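SusD superfamily protein (Bacteroides fragilis, PDB 3L22) probably binds glycans or similar nutrients for uptake at the bacterial outer membrane, and carries zinc ions. Local coordinates at residues A[55-60]-A[278-283]; A[253-258]-A[320-325]; A[266-271]-A[313-318]. All blocks are in the same frame, centred on the assembly; numbering follows the deposited sequence.

Interaction 1: residues A[55-60]-A[278-283]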
ATOM      1  N   ASP A  55      -2.179  -5.983 -13.865  1.00 13.77           N
ATOM      2  CA  ASP A  55      -2.736  -4.840 -14.591  1.00 13.11           C
ATOM      3  C   ASP A  55      -1.701  -3.998 -15.323  1.00 12.79           C
ATOM      4  O   ASP A  55      -2.056  -3.236 -16.222  1.00 12.47           O
ATOM      5  CB  ASP A  55      -3.550  -4.015 -13.625  1.00 12.26           C
ATOM      6  CG  ASP A  55      -4.822  -4.742 -13.197  1.00 14.37           C
ATOM      7  OD1 ASP A  55      -5.416  -5.485 -14.045  1.00 10.01           O
ATOM      8  OD2 ASP A  55      -5.240  -4.570 -12.033  1.00 12.95           O
ATOM      9  N   VAL A  56      -0.444  -4.111 -14.897  1.00 13.50           N
ATOM     10  CA  VAL A  56       0.715  -3.559 -15.595  1.00 13.30           C
ATOM     11  C   VAL A  56       1.613  -4.721 -15.953  1.00 14.05           C
ATOM     12  O   VAL A  56       1.418  -5.814 -15.401  1.00 13.68           O
ATOM     13  CB  VAL A  56       1.452  -2.499 -14.724  1.00 13.88           C
ATOM     14  CG1 VAL A  56       0.582  -1.238 -14.628  1.00 12.71           C
ATOM     15  CG2 VAL A  56       1.844  -3.029 -13.323  1.00 11.26           C
ATOM     16  N   ILE A  57       2.534  -4.490 -16.908  1.00 14.16           N
ATOM     17  CA  ILE A  57       3.567  -5.453 -17.256  0.60 13.88           C
ATOM     18  C   ILE A  57       4.924  -4.819 -17.155  1.00 13.77           C
ATOM     19  O   ILE A  57       5.077  -3.650 -17.435  1.00 14.20           O
ATOM     20  CB  ILE A  57       3.425  -6.037 -18.687  0.60 13.42           C
ATOM     21  CG1 ILE A  57       3.298  -4.919 -19.758  0.60 12.50           C
ATOM     22  CG2 ILE A  57       2.273  -6.968 -18.691  0.60 15.11           C
ATOM     23  CD1 ILE A  57       3.373  -5.416 -21.228  0.60 15.06           C
ATOM     24  N   ASN A  58       5.903  -5.622 -16.759  1.00 13.50           N
ATOM     25  CA  ASN A  58       7.283  -5.211 -16.679  1.00 13.86           C
ATOM     26  C   ASN A  58       7.986  -5.837 -17.878  1.00 14.16           C
ATOM     27  O   ASN A  58       8.083  -7.058 -17.968  1.00 13.55           O
ATOM     28  CB  ASN A  58       7.905  -5.693 -15.353  1.00 14.10           C
ATOM     29  CG  ASN A  58       9.302  -5.145 -15.117  1.00 13.95           C
ATOM     30  OD1 ASN A  58      10.113  -5.049 -16.068  1.00 12.75           O
ATOM     31  ND2 ASN A  58       9.600  -4.767 -13.850  1.00 11.11           N
ATOM     32  N   ILE A  59       8.445  -5.006 -18.806  1.00 15.08           N
ATOM     33  CA  ILE A  59       9.125  -5.492 -20.015  1.00 16.04           C
ATOM     34  C   ILE A  59      10.635  -5.212 -19.992  1.00 16.31           C
ATOM     35  O   ILE A  59      11.311  -5.300 -21.003  1.00 15.75           O
ATOM     36  CB  ILE A  59       8.430  -4.985 -21.323  1.00 16.54           C
ATOM     37  CG1 ILE A  59       8.267  -3.461 -21.371  1.00 18.98           C
ATOM     38  CG2 ILE A  59       7.049  -5.664 -21.512  1.00 16.19           C
ATOM     39  CD1 ILE A  59       9.561  -2.700 -21.528  1.00 19.74           C
ATOM     40  N   SER A  60      11.183  -4.899 -18.833  1.00 16.71           N
ATOM     41  CA  SER A  60      12.575  -4.409 -18.761  1.00 16.73           C
ATOM     42  C   SER A  60      13.598  -5.498 -18.973  1.00 18.53           C
ATOM     43  O   SER A  60      14.725  -5.186 -19.377  1.00 18.24           O
ATOM     44  CB  SER A  60      12.863  -3.768 -17.400  1.00 16.75           C
ATOM     45  OG  SER A  60      12.773  -4.699 -16.318  1.00 13.96           O
ATOM     46  N   LEU A 278       4.577  -0.992 -18.529  1.00 13.29           N
ATOM     47  CA  LEU A 278       3.495  -0.602 -19.425  1.00 13.01           C
ATOM     48  C   LEU A 278       2.184  -1.087 -18.813  1.00 13.06           C
ATOM     49  O   LEU A 278       2.159  -1.967 -17.931  1.00 11.46           O
ATOM     50  CB  LEU A 278       3.694  -1.220 -20.805  1.00 13.41           C
ATOM     51  CG  LEU A 278       4.925  -0.838 -21.644  1.00 14.02           C
ATOM     52  CD1 LEU A 278       5.030  -1.745 -22.930  1.00 11.07           C
ATOM     53  CD2 LEU A 278       4.835   0.696 -22.008  1.00 11.46           C
ATOM     54  N   ILE A 279       1.090  -0.517 -19.288  1.00 13.17           N
ATOM     55  CA  ILE A 279      -0.236  -1.026 -18.998  1.00 13.23           C
ATOM     56  C   ILE A 279      -0.363  -2.392 -19.683  1.00 14.23           C
ATOM     57  O   ILE A 279       0.032  -2.525 -20.848  1.00 14.13           O
ATOM     58  CB  ILE A 279      -1.322  -0.125 -19.567  1.00 13.15           C
ATOM     59  CG1 ILE A 279      -1.247   1.291 -18.955  1.00 13.39           C
ATOM     60  CG2 ILE A 279      -2.742  -0.776 -19.340  1.00 11.92           C
ATOM     61  CD1 ILE A 279      -2.108   2.292 -19.689  1.00  8.99           C
ATOM     62  N   ASP A 280      -0.886  -3.402 -18.970  1.00 14.64           N
ATOM     63  CA  ASP A 280      -1.230  -4.698 -19.604  1.00 14.62           C
ATOM     64  C   ASP A 280      -2.549  -4.583 -20.345  1.00 14.44           C
ATOM     65  O   ASP A 280      -3.636  -4.871 -19.793  1.00 14.35           O
ATOM     66  CB  ASP A 280      -1.288  -5.843 -18.589  1.00 14.77           C
ATOM     67  CG  ASP A 280      -1.405  -7.214 -19.259  1.00 16.94           C
ATOM     68  OD1 ASP A 280      -1.815  -7.301 -20.443  1.00 15.51           O
ATOM     69  OD2 ASP A 280      -1.044  -8.206 -18.590  1.00 19.11           O
ATOM     70  N   THR A 281      -2.458  -4.188 -21.609  1.00 14.70           N
ATOM     71  CA  THR A 281      -3.652  -4.022 -22.419  1.00 15.11           C
ATOM     72  C   THR A 281      -4.065  -5.336 -23.107  1.00 15.78           C
ATOM     73  O   THR A 281      -5.132  -5.401 -23.653  1.00 15.92           O
ATOM     74  CB  THR A 281      -3.477  -2.947 -23.474  1.00 15.71           C
ATOM     75  OG1 THR A 281      -2.336  -3.285 -24.264  1.00 15.98           O
ATOM     76  CG2 THR A 281      -3.305  -1.566 -22.822  1.00 13.06           C
ATOM     77  N   LYS A 282      -3.236  -6.381 -23.086  1.00 15.85           N
ATOM     78  CA  LYS A 282      -3.657  -7.672 -23.656  1.00 15.37           C
ATOM     79  C   LYS A 282      -4.638  -8.412 -22.734  1.00 14.45           C
ATOM     80  O   LYS A 282      -5.589  -8.992 -23.196  1.00 13.80           O
ATOM     81  CB  LYS A 282      -2.426  -8.558 -23.917  1.00 16.50           C
ATOM     82  CG  LYS A 282      -2.764  -9.949 -24.507  1.00 17.91           C
ATOM     83  CD  LYS A 282      -1.577 -10.916 -24.524  1.00 21.21           C
ATOM     84  CE  LYS A 282      -2.020 -12.395 -24.880  1.00 22.91           C
ATOM     85  NZ  LYS A 282      -2.709 -12.702 -26.195  1.00 21.37           N
ATOM     86  N   SER A 283      -4.381  -8.394 -21.432  1.00 14.14           N
ATOM     87  CA  SER A 283      -5.047  -9.265 -20.475  1.00 14.64           C
ATOM     88  C   SER A 283      -5.419  -8.656 -19.132  1.00 15.00           C
ATOM     89  O   SER A 283      -6.070  -9.336 -18.336  1.00 15.19           O
ATOM     90  CB  SER A 283      -4.107 -10.450 -20.162  1.00 15.48           C
ATOM     91  OG  SER A 283      -3.807 -11.188 -21.329  1.00 15.58           O
TER
HETATM   92  O   HOH W   1      -4.465  -3.199 -17.653  1.00 11.28           O
HETATM   93  O   HOH W   2       0.529  -8.290 -16.157  1.00 16.15           O
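Ile57 and Leu278 form a hydrogen-bonded pair in a two-stranded antiparallel ribbon, a compact example of how two remote chain segments can be joined mainly through their backbones. Ile57 N gives to Leu278 O at 2.7 Å, and Leu278 N returns a bond to Ile57 O. The next pair, Val56 with Ile279, is non-hydrogen-bonded, and its side chains diverge. One step further on, Asp280 N donates to Asp55 O at 3.0 Å. A water also donates to Asp55 O and bridges it to Asp280 O, so that the Asp55 carbonyl is gripped twice.

The Asp280 side chain leaves the ribbon with CB 3.6 Å from Asp55 O and also touching Ile57 CG2. CG is anti to the backbone N (chi1 -170°), and the side chain crosses that of Ile57 at about a right angle, OD2 standing 3.5 Å from Ile57 CG2. At the tip the two oxygens part company: OD2 accepts from a second water, which also donates to Val56 O, while OD1 turns back on its own chain and takes Ser283 N at 3.0 Å, an Asx motif that folds the chain after the strand. On the face shared by Ile57 and Leu278, Leu278 CB packs 3.9 Å from Ile57 CG1, and Leu278 CD1 reaches Ile59 CG1 at 4.0 Å.

Asp55 sends its CB away from 278-283, and its carboxylate forms a salt bridge with Arg386 of helix 374-388. Around the ribbon, Ile57 rests on Tyr70 of helix 67-70, Leu278 on Leu308 and Ile279 on Leu309, both in a loop, while Val56 meets Met277 of the partner strand 277-279.

Interaction 2: residues A[253-258]-A[320-325]; sequences LPMADT and QWVPIF
Trp321 meets Pro254 because its CG lies anti to its own carbonyl carbon (chi1 -69°) and chi2 of 19° turns the indole plane to face the proline. In Met255, a selenomethionine in the crystal, the bend at chi2 (-70°) places SE, and CE beyond it touches Val322 CG2 at 3.9 Å. The result is a worked case of a CH-pi contact built beside a strand pair: Pro254 CA stands 3.5 Å from the centroid of the five-membered ring of Trp321, almost on its normal, while CB lies over the same face toward the rim, 3.5 Å from Trp321 CE2.

Next door, Leu253 and Val322 form an antiparallel hydrogen-bonded pair. Leu253 N donates to Val322 O at 2.8 Å and Val322 N to Leu253 O at 3.0 Å. Both side chains lie on one face of the ribbon, where Leu253 CG also meets Ile324 CG1 at 4.0 Å, just at the classic beta bulge that Ile324 and Phe325 make opposite Phe251.

The rings of Tyr244 and Phe245 meet that of Trp321 with their planes only slightly inclined, and Thr196 of helix 192-196 touches both Pro254 and Trp321. The side chain of His197, a zinc ligand together with Glu119, is about 8 Å from that of Pro254.

The amides and carbonyls of Leu253 and Val322 satisfy each other, and a water in the ring plane links Trp321 NE1, through a weak bond, to Met255 O. Chemically, the C-H of Pro254 CA, polarised by the adjacent nitrogen and carbonyl, would be expected to favour the electron-rich indole face, adding to plain packing.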
ATOM      1  N   LEU A 253       2.945   9.917   0.900  1.00 13.30           N
ATOM      2  CA  LEU A 253       4.368  10.148   1.205  1.00 13.36           C
ATOM      3  C   LEU A 253       4.837  11.296   0.304  1.00 13.70           C
ATOM      4  O   LEU A 253       4.845  11.143  -0.945  1.00 13.08           O
ATOM      5  CB  LEU A 253       5.206   8.897   0.953  1.00 13.34           C
ATOM      6  CG  LEU A 253       4.615   7.577   1.457  1.00 14.07           C
ATOM      7  CD1 LEU A 253       5.581   6.388   1.107  1.00 13.36           C
ATOM      8  CD2 LEU A 253       4.380   7.687   2.930  1.00 12.42           C
ATOM      9  N   PRO A 254       5.166  12.445   0.910  1.00 12.56           N
ATOM     10  CA  PRO A 254       5.524  13.626   0.120  1.00 13.29           C
ATOM     11  C   PRO A 254       6.968  13.570  -0.302  1.00 14.03           C
ATOM     12  O   PRO A 254       7.767  12.870   0.342  1.00 16.67           O
ATOM     13  CB  PRO A 254       5.309  14.771   1.113  1.00 13.13           C
ATOM     14  CG  PRO A 254       5.679  14.137   2.443  1.00 11.62           C
ATOM     15  CD  PRO A 254       5.200  12.728   2.362  1.00 12.37           C
HETATM   16  N   MSE A 255       7.313  14.308  -1.340  1.00 13.73           N
HETATM   17  CA  MSE A 255       8.684  14.401  -1.835  1.00 12.45           C
HETATM   18  C   MSE A 255       9.098  15.865  -1.847  1.00 12.75           C
HETATM   19  O   MSE A 255       8.252  16.759  -2.042  1.00 13.91           O
HETATM   20  CB  MSE A 255       8.713  13.925  -3.270  1.00 12.64           C
HETATM   21  CG  MSE A 255       8.366  12.492  -3.499  1.00 14.79           C
HETATM   22 SE   MSE A 255       9.786  11.362  -2.809  0.75 16.36          SE
HETATM   23  CE  MSE A 255       8.857   9.623  -2.944  1.00 11.43           C
ATOM     24  N   ALA A 256      10.397  16.090  -1.721  1.00 11.13           N
ATOM     25  CA  ALA A 256      11.018  17.378  -1.810  1.00 11.61           C
ATOM     26  C   ALA A 256      12.314  17.202  -2.588  1.00 12.12           C
ATOM     27  O   ALA A 256      12.899  16.106  -2.613  1.00 11.50           O
ATOM     28  CB  ALA A 256      11.294  17.967  -0.399  1.00 10.10           C
ATOM     29  N   ASP A 257      12.777  18.292  -3.204  1.00 12.96           N
ATOM     30  CA  ASP A 257      13.951  18.239  -4.069  1.00 13.65           C
ATOM     31  C   ASP A 257      15.132  17.563  -3.379  1.00 14.43           C
ATOM     32  O   ASP A 257      15.904  16.879  -4.014  1.00 15.00           O
ATOM     33  CB  ASP A 257      14.385  19.628  -4.518  1.00 13.95           C
ATOM     34  CG  ASP A 257      13.383  20.308  -5.459  1.00 14.36           C
ATOM     35  OD1 ASP A 257      12.719  19.641  -6.273  1.00 13.55           O
ATOM     36  OD2 ASP A 257      13.265  21.551  -5.383  1.00 13.06           O
ATOM     37  N   THR A 258      15.256  17.757  -2.073  1.00 14.54           N
ATOM     38  CA  THR A 258      16.391  17.290  -1.339  1.00 14.26           C
ATOM     39  C   THR A 258      16.219  15.858  -0.808  1.00 14.75           C
ATOM     40  O   THR A 258      17.071  15.386  -0.097  1.00 15.49           O
ATOM     41  CB  THR A 258      16.624  18.253  -0.135  1.00 15.10           C
ATOM     42  OG1 THR A 258      15.453  18.246   0.707  1.00 15.56           O
ATOM     43  CG2 THR A 258      16.952  19.683  -0.637  1.00 11.24           C
ATOM     44  N   GLN A 320       6.394  13.971  -7.568  1.00 11.97           N
ATOM     45  CA  GLN A 320       5.031  13.490  -7.351  1.00 12.22           C
ATOM     46  C   GLN A 320       4.949  12.672  -6.069  1.00 12.21           C
ATOM     47  O   GLN A 320       5.783  11.780  -5.824  1.00 13.44           O
ATOM     48  CB  GLN A 320       4.518  12.700  -8.539  1.00 11.33           C
ATOM     49  CG  GLN A 320       4.298  13.592  -9.767  1.00 12.31           C
ATOM     50  CD  GLN A 320       4.099  12.815 -11.096  1.00 14.28           C
ATOM     51  OE1 GLN A 320       4.996  12.085 -11.579  1.00 13.63           O
ATOM     52  NE2 GLN A 320       2.937  13.006 -11.708  1.00 13.06           N
ATOM     53  N   TRP A 321       3.962  12.994  -5.245  1.00 12.42           N
ATOM     54  CA  TRP A 321       3.715  12.252  -4.007  1.00 12.11           C
ATOM     55  C   TRP A 321       3.186  10.836  -4.282  1.00 13.16           C
ATOM     56  O   TRP A 321       2.533  10.591  -5.305  1.00 13.02           O
ATOM     57  CB  TRP A 321       2.691  12.995  -3.164  1.00 13.10           C
ATOM     58  CG  TRP A 321       3.152  14.311  -2.579  1.00 11.41           C
ATOM     59  CD1 TRP A 321       4.216  15.094  -2.980  1.00 11.80           C
ATOM     60  CD2 TRP A 321       2.503  15.031  -1.544  1.00 13.75           C
ATOM     61  NE1 TRP A 321       4.293  16.218  -2.206  1.00 13.94           N
ATOM     62  CE2 TRP A 321       3.248  16.211  -1.319  1.00 15.75           C
ATOM     63  CE3 TRP A 321       1.369  14.788  -0.757  1.00 12.99           C
ATOM     64  CZ2 TRP A 321       2.869  17.165  -0.371  1.00 14.49           C
ATOM     65  CZ3 TRP A 321       1.006  15.752   0.199  1.00 11.82           C
ATOM     66  CH2 TRP A 321       1.768  16.902   0.387  1.00 13.29           C
ATOM     67  N   VAL A 322       3.536   9.901  -3.394  1.00 12.41           N
ATOM     68  CA  VAL A 322       3.091   8.539  -3.457  1.00 12.54           C
ATOM     69  C   VAL A 322       1.818   8.453  -2.614  1.00 13.32           C
ATOM     70  O   VAL A 322       1.858   8.663  -1.399  1.00 13.87           O
ATOM     71  CB  VAL A 322       4.182   7.589  -2.952  1.00 13.15           C
ATOM     72  CG1 VAL A 322       3.721   6.078  -2.978  1.00 11.64           C
ATOM     73  CG2 VAL A 322       5.458   7.815  -3.810  1.00 11.69           C
ATOM     74  N   PRO A 323       0.662   8.201  -3.254  1.00 13.64           N
ATOM     75  CA  PRO A 323      -0.613   8.099  -2.557  1.00 13.52           C
ATOM     76  C   PRO A 323      -0.824   6.716  -1.914  1.00 13.99           C
ATOM     77  O   PRO A 323      -0.881   5.679  -2.623  1.00 14.99           O
ATOM     78  CB  PRO A 323      -1.611   8.326  -3.679  1.00 14.13           C
ATOM     79  CG  PRO A 323      -0.972   7.720  -4.875  1.00 14.46           C
ATOM     80  CD  PRO A 323       0.507   7.939  -4.701  1.00 14.33           C
ATOM     81  N   ILE A 324      -0.915   6.678  -0.590  1.00 13.93           N
ATOM     82  CA  ILE A 324      -1.123   5.413   0.137  1.00 12.50           C
ATOM     83  C   ILE A 324      -2.625   5.140   0.280  1.00 12.32           C
ATOM     84  O   ILE A 324      -3.090   4.096  -0.124  1.00 11.64           O
ATOM     85  CB  ILE A 324      -0.416   5.445   1.512  1.00 12.68           C
ATOM     86  CG1 ILE A 324       1.108   5.684   1.328  1.00 13.21           C
ATOM     87  CG2 ILE A 324      -0.682   4.187   2.333  1.00 11.44           C
ATOM     88  CD1 ILE A 324       1.859   4.653   0.495  1.00 11.24           C
ATOM     89  N   PHE A 325      -3.359   6.076   0.868  1.00 11.88           N
ATOM     90  CA  PHE A 325      -4.799   5.985   1.035  1.00 11.77           C
ATOM     91  C   PHE A 325      -5.474   7.221   0.463  1.00 11.27           C
ATOM     92  O   PHE A 325      -5.106   8.367   0.812  1.00 10.46           O
ATOM     93  CB  PHE A 325      -5.187   5.930   2.525  1.00 11.02           C
ATOM     94  CG  PHE A 325      -4.550   4.815   3.304  1.00 12.77           C
ATOM     95  CD1 PHE A 325      -4.560   3.507   2.835  1.00 15.05           C
ATOM     96  CD2 PHE A 325      -3.990   5.075   4.557  1.00 12.18           C
ATOM     97  CE1 PHE A 325      -4.007   2.497   3.572  1.00 14.82           C
ATOM     98  CE2 PHE A 325      -3.429   4.079   5.292  1.00 13.33           C
ATOM     99  CZ  PHE A 325      -3.431   2.778   4.806  1.00 13.75           C
TER
HETATM  100  O   HOH W   3       6.507  17.381  -3.980  1.00  9.37           O

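Interaction 3: residues A[266-271]-A[313-318]; sequences SLAEYY and TDAKTK
A capping box opens the short helix 267-271, and Lys318 from the loop 313-318 plugs into it by a salt bridge to Glu269. In the box, Ser266 OG, set between its backbone N and carbonyl carbon (chi1 67°), accepts from Glu269 N at 3.2 Å, while the glutamate carboxylate folds back on the serine. Glu269 OE1 becomes the hub: Ser266 OG donates to its anti lone pair at 2.7 Å, Ser266 N arrives on the same anti side, and Lys318 NZ comes in at 2.8 Å from above the carboxylate plane, 51° out of it. Such a three-donor grip would be expected to favour the ionised carboxylate and to fix its rotation.

The lysine chain is extended beyond CG and runs past the serine, CD lying 3.5 Å from Ser266 OG. Its ammonium group also bonds to Pro261 O, and the left-handed backbone of Lys318 (phi 62°) turns the loop here.

One residue before Glu269, Ala268 CB packs against the peptide of Asp314, 3.3 Å from Asp314 O, and lies 4.1 Å from Ala315 CB. The loop holds its own shape through an Asx motif, Asp314 OD1 accepting from Thr317 N at 3.0 Å; in addition, Thr317 OG1 donates to Asp314 OD2 at 2.6 Å.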
ATOM      1  N   SER A 266      12.378   5.926  -8.381  1.00 15.09           N
ATOM      2  CA  SER A 266      11.121   6.632  -8.254  1.00 14.92           C
ATOM      3  C   SER A 266      10.040   5.990  -9.109  1.00 14.45           C
ATOM      4  O   SER A 266      10.329   5.340 -10.118  1.00 14.34           O
ATOM      5  CB  SER A 266      11.243   8.095  -8.693  1.00 14.73           C
ATOM      6  OG  SER A 266      11.492   8.184 -10.083  1.00 14.75           O
ATOM      7  N   LEU A 267       8.795   6.203  -8.707  1.00 13.50           N
ATOM      8  CA  LEU A 267       7.645   5.808  -9.501  1.00 14.56           C
ATOM      9  C   LEU A 267       7.716   6.295 -10.955  1.00 14.44           C
ATOM     10  O   LEU A 267       7.560   5.491 -11.902  1.00 14.88           O
ATOM     11  CB  LEU A 267       6.362   6.330  -8.854  1.00 14.63           C
ATOM     12  CG  LEU A 267       5.681   5.419  -7.834  1.00 17.83           C
ATOM     13  CD1 LEU A 267       6.595   4.779  -6.833  1.00 14.66           C
ATOM     14  CD2 LEU A 267       4.488   6.156  -7.198  1.00 13.24           C
ATOM     15  N   ALA A 268       7.970   7.585 -11.138  1.00 13.85           N
ATOM     16  CA  ALA A 268       7.990   8.161 -12.475  1.00 13.84           C
ATOM     17  C   ALA A 268       9.026   7.531 -13.383  1.00 13.79           C
ATOM     18  O   ALA A 268       8.794   7.361 -14.583  1.00 13.50           O
ATOM     19  CB  ALA A 268       8.164   9.729 -12.421  1.00 13.73           C
ATOM     20  N   GLU A 269      10.151   7.138 -12.803  1.00 13.46           N
ATOM     21  CA  GLU A 269      11.198   6.501 -13.579  1.00 13.03           C
ATOM     22  C   GLU A 269      10.783   5.125 -14.122  1.00 12.98           C
ATOM     23  O   GLU A 269      11.318   4.687 -15.141  1.00 12.35           O
ATOM     24  CB  GLU A 269      12.475   6.378 -12.756  1.00 12.61           C
ATOM     25  CG  GLU A 269      13.194   7.703 -12.649  1.00 15.20           C
ATOM     26  CD  GLU A 269      14.334   7.632 -11.682  1.00 16.57           C
ATOM     27  OE1 GLU A 269      14.088   7.509 -10.460  1.00 13.91           O
ATOM     28  OE2 GLU A 269      15.474   7.618 -12.170  1.00 15.66           O
ATOM     29  N   TYR A 270       9.810   4.490 -13.483  1.00 11.91           N
ATOM     30  CA  TYR A 270       9.323   3.175 -13.920  1.00 12.59           C
ATOM     31  C   TYR A 270       8.256   3.229 -15.024  1.00 11.94           C
ATOM     32  O   TYR A 270       8.044   2.235 -15.716  1.00 12.30           O
ATOM     33  CB  TYR A 270       8.850   2.357 -12.677  1.00 12.76           C
ATOM     34  CG  TYR A 270       9.983   1.627 -12.033  1.00 12.71           C
ATOM     35  CD1 TYR A 270      11.003   2.321 -11.425  1.00 15.61           C
ATOM     36  CD2 TYR A 270      10.054   0.248 -12.034  1.00 14.23           C
ATOM     37  CE1 TYR A 270      12.058   1.681 -10.845  1.00 13.72           C
ATOM     38  CE2 TYR A 270      11.122  -0.407 -11.437  1.00 14.46           C
ATOM     39  CZ  TYR A 270      12.103   0.331 -10.847  1.00 16.01           C
ATOM     40  OH  TYR A 270      13.168  -0.254 -10.275  1.00 22.04           O
ATOM     41  N   TYR A 271       7.596   4.382 -15.188  1.00 11.95           N
ATOM     42  CA  TYR A 271       6.465   4.533 -16.098  1.00 12.39           C
ATOM     43  C   TYR A 271       6.695   5.498 -17.265  1.00 12.88           C
ATOM     44  O   TYR A 271       6.078   5.324 -18.307  1.00 13.36           O
ATOM     45  CB  TYR A 271       5.227   5.029 -15.332  1.00 12.37           C
ATOM     46  CG  TYR A 271       4.690   4.012 -14.332  1.00 13.24           C
ATOM     47  CD1 TYR A 271       4.033   2.881 -14.767  1.00 13.26           C
ATOM     48  CD2 TYR A 271       4.803   4.219 -12.960  1.00 14.95           C
ATOM     49  CE1 TYR A 271       3.529   1.960 -13.883  1.00 13.06           C
ATOM     50  CE2 TYR A 271       4.296   3.301 -12.041  1.00 16.77           C
ATOM     51  CZ  TYR A 271       3.683   2.159 -12.520  1.00 16.41           C
ATOM     52  OH  TYR A 271       3.197   1.233 -11.651  1.00 15.32           O
ATOM     53  N   THR A 313       4.631  10.474 -14.376  1.00 15.10           N
ATOM     54  CA  THR A 313       5.553  10.642 -15.473  1.00 17.35           C
ATOM     55  C   THR A 313       6.570  11.773 -15.305  1.00 16.63           C
ATOM     56  O   THR A 313       7.335  12.031 -16.251  1.00 16.02           O
ATOM     57  CB  THR A 313       4.806  10.777 -16.809  1.00 18.08           C
ATOM     58  OG1 THR A 313       3.942  11.907 -16.738  1.00 23.12           O
ATOM     59  CG2 THR A 313       3.985   9.487 -17.088  1.00 21.60           C
ATOM     60  N   ASP A 314       6.652  12.410 -14.126  1.00 14.95           N
ATOM     61  CA  ASP A 314       7.640  13.457 -13.981  1.00 14.87           C
ATOM     62  C   ASP A 314       8.920  12.863 -13.423  1.00 13.89           C
ATOM     63  O   ASP A 314       9.164  12.868 -12.199  1.00 13.70           O
ATOM     64  CB  ASP A 314       7.104  14.606 -13.129  1.00 14.66           C
ATOM     65  CG  ASP A 314       8.123  15.740 -12.975  1.00 16.07           C
ATOM     66  OD1 ASP A 314       9.274  15.674 -13.528  1.00 17.19           O
ATOM     67  OD2 ASP A 314       7.771  16.706 -12.254  1.00 19.04           O
ATOM     68  N   ALA A 315       9.729  12.323 -14.320  1.00 13.67           N
ATOM     69  CA  ALA A 315      10.964  11.626 -13.928  1.00 13.66           C
ATOM     70  C   ALA A 315      12.085  12.648 -13.753  1.00 14.46           C
ATOM     71  O   ALA A 315      13.060  12.358 -13.103  1.00 16.62           O
ATOM     72  CB  ALA A 315      11.347  10.577 -14.929  1.00 12.40           C
ATOM     73  N   LYS A 316      11.919  13.837 -14.311  1.00 15.09           N
ATOM     74  CA  LYS A 316      12.891  14.903 -14.173  1.00 16.00           C
ATOM     75  C   LYS A 316      12.982  15.354 -12.713  1.00 15.66           C
ATOM     76  O   LYS A 316      14.068  15.377 -12.172  1.00 16.09           O
ATOM     77  CB  LYS A 316      12.507  16.072 -15.070  1.00 16.99           C
ATOM     78  CG  LYS A 316      13.572  17.169 -15.197  1.00 21.46           C
ATOM     79  CD  LYS A 316      13.160  18.264 -16.219  1.00 25.40           C
ATOM     80  N   THR A 317      11.859  15.679 -12.070  1.00 13.87           N
ATOM     81  CA  THR A 317      11.914  16.213 -10.696  1.00 13.26           C
ATOM     82  C   THR A 317      11.665  15.156  -9.631  1.00 12.45           C
ATOM     83  O   THR A 317      12.158  15.273  -8.517  1.00 13.20           O
ATOM     84  CB  THR A 317      10.905  17.339 -10.494  1.00 13.60           C
ATOM     85  OG1 THR A 317       9.591  16.768 -10.402  1.00 13.68           O
ATOM     86  CG2 THR A 317      11.034  18.448 -11.634  1.00 13.51           C
ATOM     87  N   LYS A 318      10.906  14.138  -9.996  1.00 11.76           N
ATOM     88  CA  LYS A 318      10.495  13.052  -9.129  1.00 12.26           C
ATOM     89  C   LYS A 318       9.631  13.543  -7.954  1.00 12.44           C
ATOM     90  O   LYS A 318       9.505  12.841  -6.915  1.00 11.49           O
ATOM     91  CB  LYS A 318      11.682  12.206  -8.641  1.00 13.13           C
ATOM     92  CG  LYS A 318      12.706  11.850  -9.693  1.00 12.53           C
ATOM     93  CD  LYS A 318      13.701  10.786  -9.157  1.00 13.10           C
ATOM     94  CE  LYS A 318      15.050  10.722  -9.900  1.00 12.80           C
ATOM     95  NZ  LYS A 318      15.824   9.479  -9.479  1.00 11.64           N
TER

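In the fold
From the N terminus, residues 55-60 come first and wait until 278-283 to close interaction 1, which joins strand 56-58 to strand 277-279 across 217 intervening residues, 96 of them helical. Before that closure the chain passes 253-258 and 266-271, whose partners lie beyond it, so interactions 2 and 3 both cross interaction 1. Interaction 3 ties helix 267-271 to the loop before strand 322-326 and is nested inside the loop closed by interaction 2, which joins the end of strand 249-253 to the start of strand 322-326. These two, centres 12 Å apart, touch where Gln320 OE1 probably accepts from Asp314 N. Helix 267-271 leads on to strand 277-279 of interaction 1.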